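Local atomic coordinates of separin (PDB entry 5U1T), a protein that cleaves the cohesin subunit Scc1 as a caspase-like cysteine protease at the onset of anaphase, releasing sister chromatids for segregation. Residues L675-L684 with L711-F719. Numbering follows the deposited sequence.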
ATOM      1  N   LEU A 675      15.885   1.505 -18.020  1.00 84.99           N
ATOM      2  CA  LEU A 675      14.969   2.447 -17.386  1.00 80.59           C
ATOM      3  C   LEU A 675      14.872   3.737 -18.174  1.00 81.35           C
ATOM      4  O   LEU A 675      13.817   4.370 -18.213  1.00 84.39           O
ATOM      5  CB  LEU A 675      15.415   2.760 -15.963  1.00 79.31           C
ATOM      6  CG  LEU A 675      15.304   1.674 -14.898  1.00 83.06           C
ATOM      7  CD1 LEU A 675      16.010   2.142 -13.646  1.00 84.58           C
ATOM      8  CD2 LEU A 675      13.857   1.339 -14.593  1.00 81.61           C
ATOM      9  N   SER A 676      15.973   4.125 -18.807  1.00 82.86           N
ATOM     10  CA  SER A 676      16.002   5.388 -19.519  1.00 82.36           C
ATOM     11  C   SER A 676      14.925   5.454 -20.584  1.00 87.46           C
ATOM     12  O   SER A 676      14.481   6.542 -20.942  1.00 86.02           O
ATOM     13  CB  SER A 676      17.368   5.618 -20.157  1.00 82.61           C
ATOM     14  OG  SER A 676      18.379   5.687 -19.168  1.00 88.37           O
ATOM     15  N   THR A 677      14.502   4.302 -21.101  1.00 85.53           N
ATOM     16  CA  THR A 677      13.478   4.307 -22.144  1.00 87.91           C
ATOM     17  C   THR A 677      12.159   3.723 -21.671  1.00 88.07           C
ATOM     18  O   THR A 677      11.147   3.859 -22.362  1.00 90.05           O
ATOM     19  CB  THR A 677      13.911   3.528 -23.419  1.00 90.34           C
ATOM     20  OG1 THR A 677      13.976   2.122 -23.134  1.00 89.86           O
ATOM     21  CG2 THR A 677      15.267   4.029 -23.943  1.00 91.08           C
ATOM     22  N   ALA A 678      12.164   3.065 -20.514  1.00 83.44           N
ATOM     23  CA  ALA A 678      10.924   2.506 -19.984  1.00 77.16           C
ATOM     24  C   ALA A 678       9.936   3.629 -19.669  1.00 85.79           C
ATOM     25  O   ALA A 678      10.321   4.648 -19.095  1.00 86.51           O
ATOM     26  CB  ALA A 678      11.196   1.675 -18.750  1.00 79.98           C
ATOM     27  N   LYS A 679       8.676   3.463 -20.056  1.00 83.93           N
ATOM     28  CA  LYS A 679       7.679   4.465 -19.707  1.00 82.23           C
ATOM     29  C   LYS A 679       7.486   4.436 -18.204  1.00 77.57           C
ATOM     30  O   LYS A 679       7.823   3.442 -17.554  1.00 75.18           O
ATOM     31  CB  LYS A 679       6.346   4.226 -20.421  1.00 89.79           C
ATOM     32  CG  LYS A 679       5.474   5.481 -20.504  1.00 91.20           C
ATOM     33  CD  LYS A 679       4.027   5.144 -20.866  1.00103.43           C
ATOM     34  CE  LYS A 679       3.335   4.396 -19.717  1.00 95.45           C
ATOM     35  NZ  LYS A 679       3.430   5.171 -18.447  1.00 85.93           N
ATOM     36  N   ILE A 680       6.934   5.519 -17.665  1.00 77.28           N
ATOM     37  CA  ILE A 680       6.901   5.740 -16.221  1.00 78.37           C
ATOM     38  C   ILE A 680       6.124   4.646 -15.505  1.00 77.84           C
ATOM     39  O   ILE A 680       6.412   4.335 -14.348  1.00 78.02           O
ATOM     40  CB  ILE A 680       6.287   7.117 -15.857  1.00 78.56           C
ATOM     41  CG1 ILE A 680       6.804   8.197 -16.804  1.00 88.06           C
ATOM     42  CG2 ILE A 680       6.642   7.502 -14.428  1.00 71.16           C
ATOM     43  CD1 ILE A 680       8.314   8.257 -16.887  1.00 90.46           C
ATOM     44  N   GLU A 681       5.154   4.049 -16.191  1.00 77.39           N
ATOM     45  CA  GLU A 681       4.367   2.993 -15.570  1.00 78.23           C
ATOM     46  C   GLU A 681       5.177   1.706 -15.401  1.00 79.66           C
ATOM     47  O   GLU A 681       5.103   1.051 -14.362  1.00 77.90           O
ATOM     48  CB  GLU A 681       3.092   2.711 -16.363  1.00 80.22           C
ATOM     49  CG  GLU A 681       1.877   2.646 -15.457  1.00 85.42           C
ATOM     50  CD  GLU A 681       0.694   1.872 -16.043  1.00101.80           C
ATOM     51  OE1 GLU A 681       0.510   1.855 -17.299  1.00107.46           O
ATOM     52  OE2 GLU A 681      -0.065   1.286 -15.220  1.00100.83           O
ATOM     53  N   GLN A 682       5.957   1.344 -16.412  1.00 73.85           N
ATOM     54  CA  GLN A 682       6.755   0.142 -16.317  1.00 71.69           C
ATOM     55  C   GLN A 682       7.913   0.324 -15.340  1.00 70.67           C
ATOM     56  O   GLN A 682       8.319  -0.618 -14.670  1.00 68.82           O
ATOM     57  CB  GLN A 682       7.267  -0.263 -17.693  1.00 77.62           C
ATOM     58  CG  GLN A 682       6.322  -1.206 -18.414  1.00 85.06           C
ATOM     59  CD  GLN A 682       4.960  -0.569 -18.729  1.00 94.33           C
ATOM     60  OE1 GLN A 682       4.880   0.525 -19.322  1.00 91.15           O
ATOM     61  NE2 GLN A 682       3.876  -1.257 -18.334  1.00 93.46           N
ATOM     62  N   ALA A 683       8.435   1.542 -15.258  1.00 75.56           N
ATOM     63  CA  ALA A 683       9.549   1.844 -14.367  1.00 68.66           C
ATOM     64  C   ALA A 683       9.087   1.818 -12.920  1.00 70.39           C
ATOM     65  O   ALA A 683       9.807   1.363 -12.032  1.00 67.54           O
ATOM     66  CB  ALA A 683      10.150   3.188 -14.707  1.00 67.62           C
ATOM     67  N   LEU A 684       7.879   2.320 -12.686  1.00 70.25           N
ATOM     68  CA  LEU A 684       7.285   2.249 -11.368  1.00 62.09           C
ATOM     69  C   LEU A 684       7.126   0.789 -10.989  1.00 67.13           C
ATOM     70  O   LEU A 684       7.396   0.387  -9.852  1.00 69.23           O
ATOM     71  CB  LEU A 684       5.942   2.975 -11.331  1.00 59.10           C
ATOM     72  CG  LEU A 684       5.964   4.485 -11.059  1.00 62.54           C
ATOM     73  CD1 LEU A 684       4.610   5.110 -11.391  1.00 66.76           C
ATOM     74  CD2 LEU A 684       6.349   4.792  -9.618  1.00 57.44           C
ATOM     75  N   LEU A 711      19.007   4.881  -8.663  1.00 72.76           N
ATOM     76  CA  LEU A 711      17.658   4.987  -9.209  1.00 67.96           C
ATOM     77  C   LEU A 711      17.185   6.437  -9.488  1.00 69.75           C
ATOM     78  O   LEU A 711      16.597   6.697 -10.538  1.00 72.18           O
ATOM     79  CB  LEU A 711      16.676   4.278  -8.274  1.00 72.31           C
ATOM     80  CG  LEU A 711      15.310   3.954  -8.859  1.00 72.55           C
ATOM     81  CD1 LEU A 711      15.473   3.540 -10.313  1.00 73.17           C
ATOM     82  CD2 LEU A 711      14.647   2.852  -8.056  1.00 67.37           C
ATOM     83  N   PRO A 712      17.431   7.390  -8.565  1.00 70.57           N
ATOM     84  CA  PRO A 712      17.081   8.774  -8.913  1.00 69.98           C
ATOM     85  C   PRO A 712      17.897   9.361 -10.064  1.00 73.29           C
ATOM     86  O   PRO A 712      17.427  10.310 -10.696  1.00 74.72           O
ATOM     87  CB  PRO A 712      17.378   9.543  -7.623  1.00 65.47           C
ATOM     88  CG  PRO A 712      17.319   8.541  -6.552  1.00 65.67           C
ATOM     89  CD  PRO A 712      17.851   7.283  -7.156  1.00 70.35           C
ATOM     90  N   ALA A 713      19.083   8.818 -10.331  1.00 76.62           N
ATOM     91  CA  ALA A 713      19.948   9.343 -11.386  1.00 78.44           C
ATOM     92  C   ALA A 713      19.480   8.912 -12.778  1.00 81.44           C
ATOM     93  O   ALA A 713      19.933   9.441 -13.808  1.00 87.02           O
ATOM     94  CB  ALA A 713      21.386   8.906 -11.152  1.00 71.91           C
ATOM     95  N   MET A 714      18.556   7.958 -12.803  1.00 78.09           N
ATOM     96  CA  MET A 714      18.170   7.320 -14.048  1.00 71.66           C
ATOM     97  C   MET A 714      16.706   7.454 -14.349  1.00 77.66           C
ATOM     98  O   MET A 714      16.292   7.313 -15.496  1.00 84.34           O
ATOM     99  CB  MET A 714      18.546   5.849 -14.006  1.00 73.44           C
ATOM    100  CG  MET A 714      20.048   5.643 -13.920  1.00 72.22           C
ATOM    101  SD  MET A 714      20.443   3.899 -13.918  1.00 79.69           S
ATOM    102  CE  MET A 714      19.235   3.274 -12.741  1.00 79.30           C
ATOM    103  N   LYS A 715      15.914   7.705 -13.321  1.00 76.54           N
ATOM    104  CA  LYS A 715      14.492   7.909 -13.522  1.00 70.04           C
ATOM    105  C   LYS A 715      13.981   8.907 -12.489  1.00 71.16           C
ATOM    106  O   LYS A 715      13.224   8.541 -11.584  1.00 72.22           O
ATOM    107  CB  LYS A 715      13.746   6.575 -13.424  1.00 71.91           C
ATOM    108  CG  LYS A 715      12.516   6.461 -14.318  1.00 76.30           C
ATOM    109  CD  LYS A 715      12.900   6.403 -15.799  1.00 80.65           C
ATOM    110  CE  LYS A 715      11.681   6.387 -16.736  1.00 78.71           C
ATOM    111  NZ  LYS A 715      12.082   6.549 -18.165  1.00 82.13           N
ATOM    112  N   PRO A 716      14.401  10.180 -12.622  1.00 76.39           N
ATOM    113  CA  PRO A 716      14.088  11.237 -11.652  1.00 74.70           C
ATOM    114  C   PRO A 716      12.597  11.318 -11.336  1.00 70.84           C
ATOM    115  O   PRO A 716      12.213  11.517 -10.182  1.00 72.01           O
ATOM    116  CB  PRO A 716      14.558  12.520 -12.361  1.00 67.65           C
ATOM    117  CG  PRO A 716      15.579  12.073 -13.307  1.00 68.31           C
ATOM    118  CD  PRO A 716      15.140  10.713 -13.778  1.00 75.67           C
ATOM    119  N   GLU A 717      11.769  11.139 -12.356  1.00 68.79           N
ATOM    120  CA  GLU A 717      10.339  11.319 -12.189  1.00 77.38           C
ATOM    121  C   GLU A 717       9.751  10.236 -11.283  1.00 73.18           C
ATOM    122  O   GLU A 717       8.580  10.306 -10.910  1.00 70.92           O
ATOM    123  CB  GLU A 717       9.622  11.342 -13.553  1.00 76.76           C
ATOM    124  CG  GLU A 717       9.863  10.112 -14.421  1.00 78.43           C
ATOM    125  CD  GLU A 717      11.095  10.222 -15.336  1.00 83.94           C
ATOM    126  OE1 GLU A 717      12.184  10.623 -14.859  1.00 84.16           O
ATOM    127  OE2 GLU A 717      10.981   9.894 -16.543  1.00 90.07           O
ATOM    128  N   LEU A 718      10.563   9.246 -10.916  1.00 69.13           N
ATOM    129  CA  LEU A 718      10.140   8.249  -9.937  1.00 66.11           C
ATOM    130  C   LEU A 718      10.091   8.892  -8.569  1.00 64.01           C
ATOM    131  O   LEU A 718       9.530   8.345  -7.626  1.00 62.39           O
ATOM    132  CB  LEU A 718      11.084   7.044  -9.906  1.00 66.04           C
ATOM    133  CG  LEU A 718      11.081   6.074 -11.081  1.00 65.10           C
ATOM    134  CD1 LEU A 718      11.974   4.893 -10.783  1.00 58.48           C
ATOM    135  CD2 LEU A 718       9.663   5.628 -11.380  1.00 65.41           C
ATOM    136  N   PHE A 719      10.693  10.070  -8.477  1.00 67.22           N
ATOM    137  CA  PHE A 719      10.852  10.750  -7.206  1.00 62.36           C
ATOM    138  C   PHE A 719      10.324  12.173  -7.273  1.00 68.45           C
ATOM    139  O   PHE A 719      10.766  13.039  -6.521  1.00 66.65           O
ATOM    140  CB  PHE A 719      12.321  10.743  -6.798  1.00 57.57           C
ATOM    141  CG  PHE A 719      12.939   9.371  -6.801  1.00 63.53           C
ATOM    142  CD1 PHE A 719      13.513   8.850  -7.955  1.00 64.83           C
ATOM    143  CD2 PHE A 719      12.937   8.595  -5.653  1.00 56.30           C
ATOM    144  CE1 PHE A 719      14.068   7.584  -7.962  1.00 64.46           C
ATOM    145  CE2 PHE A 719      13.500   7.336  -5.653  1.00 62.19           C
ATOM    146  CZ  PHE A 719      14.063   6.830  -6.812  1.00 65.96           C
TER
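The turn joining helix 659-672 to helix 680-689 meets the chain from Leu711 to Leu718, which follows on from helix 700-714 and includes a short 3-10 segment, 716-718. Lys715 joins them, its ammonium bonding to two backbone carbonyls of the turn. Lys715 NZ lies 2.8 Å from both Leu675 O and Ala678 O. Each bond has its donor in the plane of its own carbonyl, with C=O...N angles near 160°. A bend at chi2 (69°) followed by an extended end carries the lysine chain past Ala683 CB, which meets Lys715 CG at 4.1 Å. Glu717 OE2, 3.9 Å from Lys715 NZ, adds a long salt bridge, while the CG of this glutamate packs against Ile680 CD1. A methionine in place of Lys715 would probably leave both turn carbonyls without this donor and remove a nearby positive charge from Glu717. Apolar contacts continue the interface: Leu675 CD1 touches Met714 CE (3.5 Å) and Leu711 CD1; within helix 680-689, Leu684 CD2 meets Leu718 CD2 at 3.8 Å as their side chains run past each other in opposite directions. Leu711 and Leu718 also reach Ala687 farther along helix 680-689, and helix 729-752 packs on Leu684 through Lys734 and Leu738.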